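Local coordinates for tryptophan decarboxylase 1 (Oryza sativa subsp. japonica, PDB 6KHO), which catalyses the pyridoxal-phosphate-dependent decarboxylation of L-tryptophan to tryptamine and of 5-hydroxy-L-tryptophan to serotonin, working as a homodimer, at residues E177-V181 with M376-V380; V181-A185 with R348-L353. All blocks are in the same frame, centred on the assembly; numbering follows the deposited sequence.

Both contacts are buried and both are built on helix 175-194, which presents consecutive turns to two different partners and passes from one to the other at Val181. In contact 1 the N-terminal part of the helix meets a loop, 376-380, that runs on to the cofactor phosphate, and the chemistry is polar at its centre: a carboxylate, backbone N-H groups and a water. Contact 2, a turn further along and more distant from the cofactor, sets helix against helix and is apolar, with no hydrogen bond crossing it; its border reaches the surface at Arg348. The two touch where Leu353 packs on the backbone of Met376, and both adjoin the second subunit.

Contact 1. Residues E177-V181 with M376-V380; sequences EAMLV and MQVGV. With PLP (pyridoxal-5'-phosphate), chain J.
Glu177 reaches across to the loop 376-380 with a fully extended side chain: CG stands anti to the backbone N (chi1 -169°) and chi2 is also close to 180°, which carries the carboxylate off the helix to the backbone of Val378. There OE2 accepts the N-H of Val378 in a short, straight bond, 2.8 Å from N to OE2 with an angle of 173° at the hydrogen, the donor arriving almost in line with the C-O bond. The same OE2 accepts a hydrogen bond from a water, whose oxygen in turn accepts the N-H of Gly379, so one carboxylate oxygen serves two successive loop amides, and a glutamate has both the length and the acceptor for this. With the carboxylate cut back to a methyl, as in an alanine, the N-H of Val378 and the bridging water are likely to lose their shared acceptor, and the loop its tie to the helix.

Further along, Leu180 sets CD2 4.1 Å from CG2 of Val378, the two side chains at about a right angle. Val181 brings CG1 to within 4.0 Å of that same methyl, CG2 of Val378, so two branched apolar side chains, which need no polar partner, hold one valine methyl beside the carboxylate.

Within the loop, the side-chain amide of Gln377 reaches forward: NE2 donates to Gly379 O at 2.9 Å, from above the carbonyl plane, while OE1 accepts from Arg382. NZ of Lys219 of the second subunit is hydrogen-bonded to Gln377 O. The backbone N of Val380 then donates to O2P of pyridoxal phosphate, 3.3 Å away, making this loop part of the phosphate-binding site at the dimer interface of a group II decarboxylase.

Contact 2. Residues V181-A185 with R348-L353; sequences VTLVA and RLTGSL
Arg348 and Ala185 meet where helix 346-353 passes over helix 175-194 in the pyridoxal-phosphate-dependent decarboxylase domain, a nearly perpendicular helix-helix packing with segment axes 8.9 Å apart and crossing at 87°. Arg348 contributes its backbone: its O lies 3.4 Å from CB of Ala185, while its guanidinium group turns off from the crossing, as suits a residue at the exposed border. Because Ala185 carries only a methyl, the backbones come close: CA of Ala185 is 5.5 Å from CA of Leu349.

Leu349 sends its branched end into the crossing. CD1 rests against CB of Ala185 at 3.7 Å and also touches CG2 of Thr182, and CD2 approaches CG2 of Val181. The chi1 of -105° lies well off a staggered value, and this turn carries both methyls toward the other helix. Behind them Trp294, Leu341 and Val343 of the central sheet also touch Leu349, so a large aliphatic side chain fits a place between two helices and the strands. Thr182, whose CB points away from helix 346-353, offers this leucine a methyl, while its OG1 is hydrogen-bonded to OH of Tyr265.

At Ser352 the chemistry is mixed. Its CB lies 3.8 Å from CG1 of Val184, a methyl set anti to the backbone N of that valine (chi1 163°), and its OG passes near CA of Ala185 on its way to a hydrogen bond with Asp188. A short polar side chain can thus pack against the valine and still satisfy its hydroxyl.

Leu353, an apolar residue suited to this buried end of the helix, crosses Val181 at about a right angle, its CD1 lying 3.9 Å from CB and 4.0 Å from CG1 of that valine.

Contact 1. Residues E177-V181 with M376-V380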
loop_
_atom_site.group_PDB
_atom_site.type_symbol
_atom_site.label_atom_id
_atom_site.label_comp_id
_atom_site.label_asym_id
_atom_site.label_seq_id
_atom_site.Cartn_x
_atom_site.Cartn_y
_atom_site.Cartn_z
ATOM N N GLU A 177 -7.032 -3.922 -3.625
ATOM C CA GLU A 177 -7.504 -2.541 -3.549
ATOM C C GLU A 177 -8.211 -2.124 -4.834
ATOM O O GLU A 177 -9.189 -1.372 -4.792
ATOM C CB GLU A 177 -6.352 -1.570 -3.248
ATOM C CG GLU A 177 -6.887 -0.150 -2.900
ATOM C CD GLU A 177 -5.804 0.814 -2.458
ATOM O OE1 GLU A 177 -4.628 0.389 -2.377
ATOM O OE2 GLU A 177 -6.132 1.996 -2.191
ATOM N N ALA A 178 -7.710 -2.570 -5.988
ATOM C CA ALA A 178 -8.378 -2.259 -7.243
ATOM C C ALA A 178 -9.771 -2.884 -7.289
ATOM O O ALA A 178 -10.731 -2.261 -7.768
ATOM C CB ALA A 178 -7.516 -2.738 -8.414
ATOM N N MET A 179 -9.899 -4.108 -6.779
ATOM C CA MET A 179 -11.213 -4.723 -6.682
ATOM C C MET A 179 -12.090 -3.964 -5.705
ATOM O O MET A 179 -13.272 -3.727 -5.978
ATOM C CB MET A 179 -11.080 -6.181 -6.246
ATOM C CG MET A 179 -10.600 -7.089 -7.344
ATOM S SD MET A 179 -10.086 -8.685 -6.687
ATOM C CE MET A 179 -9.742 -9.562 -8.212
ATOM N N LEU A 180 -11.530 -3.573 -4.564
ATOM C CA LEU A 180 -12.338 -2.946 -3.520
ATOM C C LEU A 180 -12.909 -1.610 -3.993
ATOM O O LEU A 180 -14.090 -1.313 -3.773
ATOM C CB LEU A 180 -11.507 -2.751 -2.255
ATOM C CG LEU A 180 -12.128 -1.934 -1.114
ATOM C CD1 LEU A 180 -13.480 -2.522 -0.676
ATOM C CD2 LEU A 180 -11.195 -1.878 0.074
ATOM N N VAL A 181 -12.084 -0.783 -4.635
ATOM C CA VAL A 181 -12.583 0.544 -4.978
ATOM C C VAL A 181 -13.608 0.453 -6.111
ATOM O O VAL A 181 -14.574 1.222 -6.137
ATOM C CB VAL A 181 -11.423 1.512 -5.301
ATOM C CG1 VAL A 181 -10.470 1.655 -4.096
ATOM C CG2 VAL A 181 -10.647 1.103 -6.560
ATOM N N MET A 376 -8.650 8.456 -5.861
ATOM C CA MET A 376 -8.744 7.237 -6.656
ATOM C C MET A 376 -8.285 6.004 -5.881
ATOM O O MET A 376 -8.055 4.953 -6.485
ATOM C CB MET A 376 -7.923 7.373 -7.941
ATOM C CG MET A 376 -8.398 8.474 -8.862
ATOM S SD MET A 376 -9.701 7.851 -9.925
ATOM C CE MET A 376 -8.777 6.751 -11.005
ATOM N N GLN A 377 -8.157 6.102 -4.557
ATOM C CA GLN A 377 -7.596 5.023 -3.743
ATOM C C GLN A 377 -8.259 5.064 -2.376
ATOM O O GLN A 377 -9.038 5.975 -2.074
ATOM C CB GLN A 377 -6.072 5.167 -3.590
ATOM C CG GLN A 377 -5.697 6.404 -2.780
ATOM C CD GLN A 377 -4.180 6.621 -2.636
ATOM O OE1 GLN A 377 -3.387 6.130 -3.438
ATOM N NE2 GLN A 377 -3.787 7.354 -1.599
ATOM N N VAL A 378 -7.897 4.102 -1.526
ATOM C CA VAL A 378 -8.447 4.056 -0.168
ATOM C C VAL A 378 -7.837 5.143 0.717
ATOM O O VAL A 378 -8.556 5.890 1.396
ATOM C CB VAL A 378 -8.250 2.650 0.433
ATOM C CG1 VAL A 378 -8.500 2.658 1.952
ATOM C CG2 VAL A 378 -9.175 1.657 -0.283
ATOM N N GLY A 379 -6.506 5.255 0.733
ATOM C CA GLY A 379 -5.816 6.108 1.681
ATOM C C GLY A 379 -5.593 7.530 1.181
ATOM O O GLY A 379 -6.077 7.941 0.125
ATOM N N VAL A 380 -4.835 8.293 1.971
ATOM C CA VAL A 380 -4.527 9.681 1.633
ATOM C C VAL A 380 -3.122 9.739 1.039
ATOM O O VAL A 380 -2.964 10.015 -0.155
ATOM C CB VAL A 380 -4.666 10.615 2.851
ATOM C CG1 VAL A 380 -4.488 12.087 2.434
ATOM C CG2 VAL A 380 -6.031 10.428 3.507
HETATM N N1 PLP J . -5.097 10.503 10.547
HETATM C C2 PLP J . -4.086 11.293 11.041
HETATM C C2A PLP J . -4.110 11.769 12.474
HETATM C C3 PLP J . -3.036 11.639 10.204
HETATM O O3 PLP J . -2.030 12.419 10.706
HETATM C C4 PLP J . -2.992 11.186 8.881
HETATM C C4A PLP J . -1.649 10.898 8.272
HETATM C C5 PLP J . -4.034 10.415 8.395
HETATM C C6 PLP J . -5.084 10.067 9.237
HETATM C C5A PLP J . -4.018 9.942 6.953
HETATM O O4P PLP J . -3.364 8.708 6.865
HETATM P P PLP J . -2.986 7.954 5.500
HETATM O O1P PLP J . -1.895 6.987 5.887
HETATM O O2P PLP J . -4.239 7.247 5.032
HETATM O O3P PLP J . -2.498 8.877 4.415
HETATM O O HOH W 1 -4.711 3.536 -0.551
#

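Contact 2. Residues V181-A185 with R348-L353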
loop_
_atom_site.group_PDB
_atom_site.type_symbol
_atom_site.label_atom_id
_atom_site.label_comp_id
_atom_site.label_asym_id
_atom_site.label_seq_id
_atom_site.Cartn_x
_atom_site.Cartn_y
_atom_site.Cartn_z
ATOM N N VAL A 181 -12.084 -0.783 -4.635
ATOM C CA VAL A 181 -12.583 0.544 -4.978
ATOM C C VAL A 181 -13.608 0.453 -6.111
ATOM O O VAL A 181 -14.574 1.222 -6.137
ATOM C CB VAL A 181 -11.423 1.512 -5.301
ATOM C CG1 VAL A 181 -10.470 1.655 -4.096
ATOM C CG2 VAL A 181 -10.647 1.103 -6.560
ATOM N N THR A 182 -13.441 -0.480 -7.052
ATOM C CA THR A 182 -14.457 -0.604 -8.096
ATOM C C THR A 182 -15.727 -1.261 -7.566
ATOM O O THR A 182 -16.826 -0.929 -8.024
ATOM C CB THR A 182 -13.934 -1.381 -9.310
ATOM O OG1 THR A 182 -13.466 -2.685 -8.920
ATOM C CG2 THR A 182 -12.816 -0.599 -10.001
ATOM N N LEU A 183 -15.600 -2.198 -6.620
ATOM C CA LEU A 183 -16.787 -2.739 -5.961
ATOM C C LEU A 183 -17.550 -1.648 -5.225
ATOM O O LEU A 183 -18.787 -1.651 -5.210
ATOM C CB LEU A 183 -16.409 -3.847 -4.978
ATOM C CG LEU A 183 -16.163 -5.232 -5.552
ATOM C CD1 LEU A 183 -15.289 -6.028 -4.582
ATOM C CD2 LEU A 183 -17.511 -5.920 -5.772
ATOM N N VAL A 184 -16.831 -0.721 -4.592
ATOM C CA VAL A 184 -17.500 0.345 -3.860
ATOM C C VAL A 184 -18.225 1.273 -4.826
ATOM O O VAL A 184 -19.368 1.672 -4.580
ATOM C CB VAL A 184 -16.498 1.102 -2.975
ATOM C CG1 VAL A 184 -17.075 2.453 -2.553
ATOM C CG2 VAL A 184 -16.173 0.262 -1.738
ATOM N N ALA A 185 -17.600 1.593 -5.958
ATOM C CA ALA A 185 -18.276 2.430 -6.948
ATOM C C ALA A 185 -19.528 1.740 -7.491
ATOM O O ALA A 185 -20.596 2.356 -7.598
ATOM C CB ALA A 185 -17.309 2.790 -8.074
ATOM N N ARG A 348 -16.988 7.920 -11.706
ATOM C CA ARG A 348 -17.652 6.869 -10.934
ATOM C C ARG A 348 -16.847 6.494 -9.693
ATOM O O ARG A 348 -17.427 6.146 -8.658
ATOM C CB ARG A 348 -17.878 5.622 -11.806
ATOM C CG ARG A 348 -18.795 5.791 -13.035
ATOM C CD ARG A 348 -20.264 5.436 -12.739
ATOM N NE ARG A 348 -21.088 5.398 -13.952
ATOM C CZ ARG A 348 -22.412 5.581 -13.974
ATOM N NH1 ARG A 348 -23.084 5.528 -15.124
ATOM N NH2 ARG A 348 -23.071 5.824 -12.845
ATOM N N LEU A 349 -15.511 6.545 -9.777
ATOM C CA LEU A 349 -14.679 6.222 -8.617
ATOM C C LEU A 349 -14.523 7.416 -7.687
ATOM O O LEU A 349 -14.707 7.293 -6.470
ATOM C CB LEU A 349 -13.301 5.738 -9.061
ATOM C CG LEU A 349 -12.995 4.252 -8.959
ATOM C CD1 LEU A 349 -14.065 3.446 -9.650
ATOM C CD2 LEU A 349 -11.638 4.006 -9.603
ATOM N N THR A 350 -14.181 8.583 -8.236
ATOM C CA THR A 350 -13.975 9.741 -7.374
ATOM C C THR A 350 -15.261 10.110 -6.639
ATOM O O THR A 350 -15.204 10.603 -5.510
ATOM C CB THR A 350 -13.448 10.935 -8.186
ATOM O OG1 THR A 350 -14.374 11.254 -9.239
ATOM C CG2 THR A 350 -12.085 10.603 -8.811
ATOM N N GLY A 351 -16.427 9.817 -7.227
ATOM C CA GLY A 351 -17.684 10.099 -6.541
ATOM C C GLY A 351 -17.800 9.404 -5.196
ATOM O O GLY A 351 -18.331 9.970 -4.235
ATOM N N SER A 352 -17.292 8.175 -5.103
ATOM C CA SER A 352 -17.279 7.439 -3.843
ATOM C C SER A 352 -16.045 7.712 -2.984
ATOM O O SER A 352 -16.119 7.600 -1.754
ATOM C CB SER A 352 -17.351 5.935 -4.117
ATOM O OG SER A 352 -18.566 5.592 -4.750
ATOM N N LEU A 353 -14.908 8.065 -3.591
ATOM C CA LEU A 353 -13.627 8.051 -2.885
ATOM C C LEU A 353 -13.101 9.433 -2.520
ATOM O O LEU A 353 -12.161 9.526 -1.716
ATOM C CB LEU A 353 -12.569 7.331 -3.732
ATOM C CG LEU A 353 -12.836 5.867 -4.077
ATOM C CD1 LEU A 353 -11.809 5.350 -5.072
ATOM C CD2 LEU A 353 -12.828 5.046 -2.800
#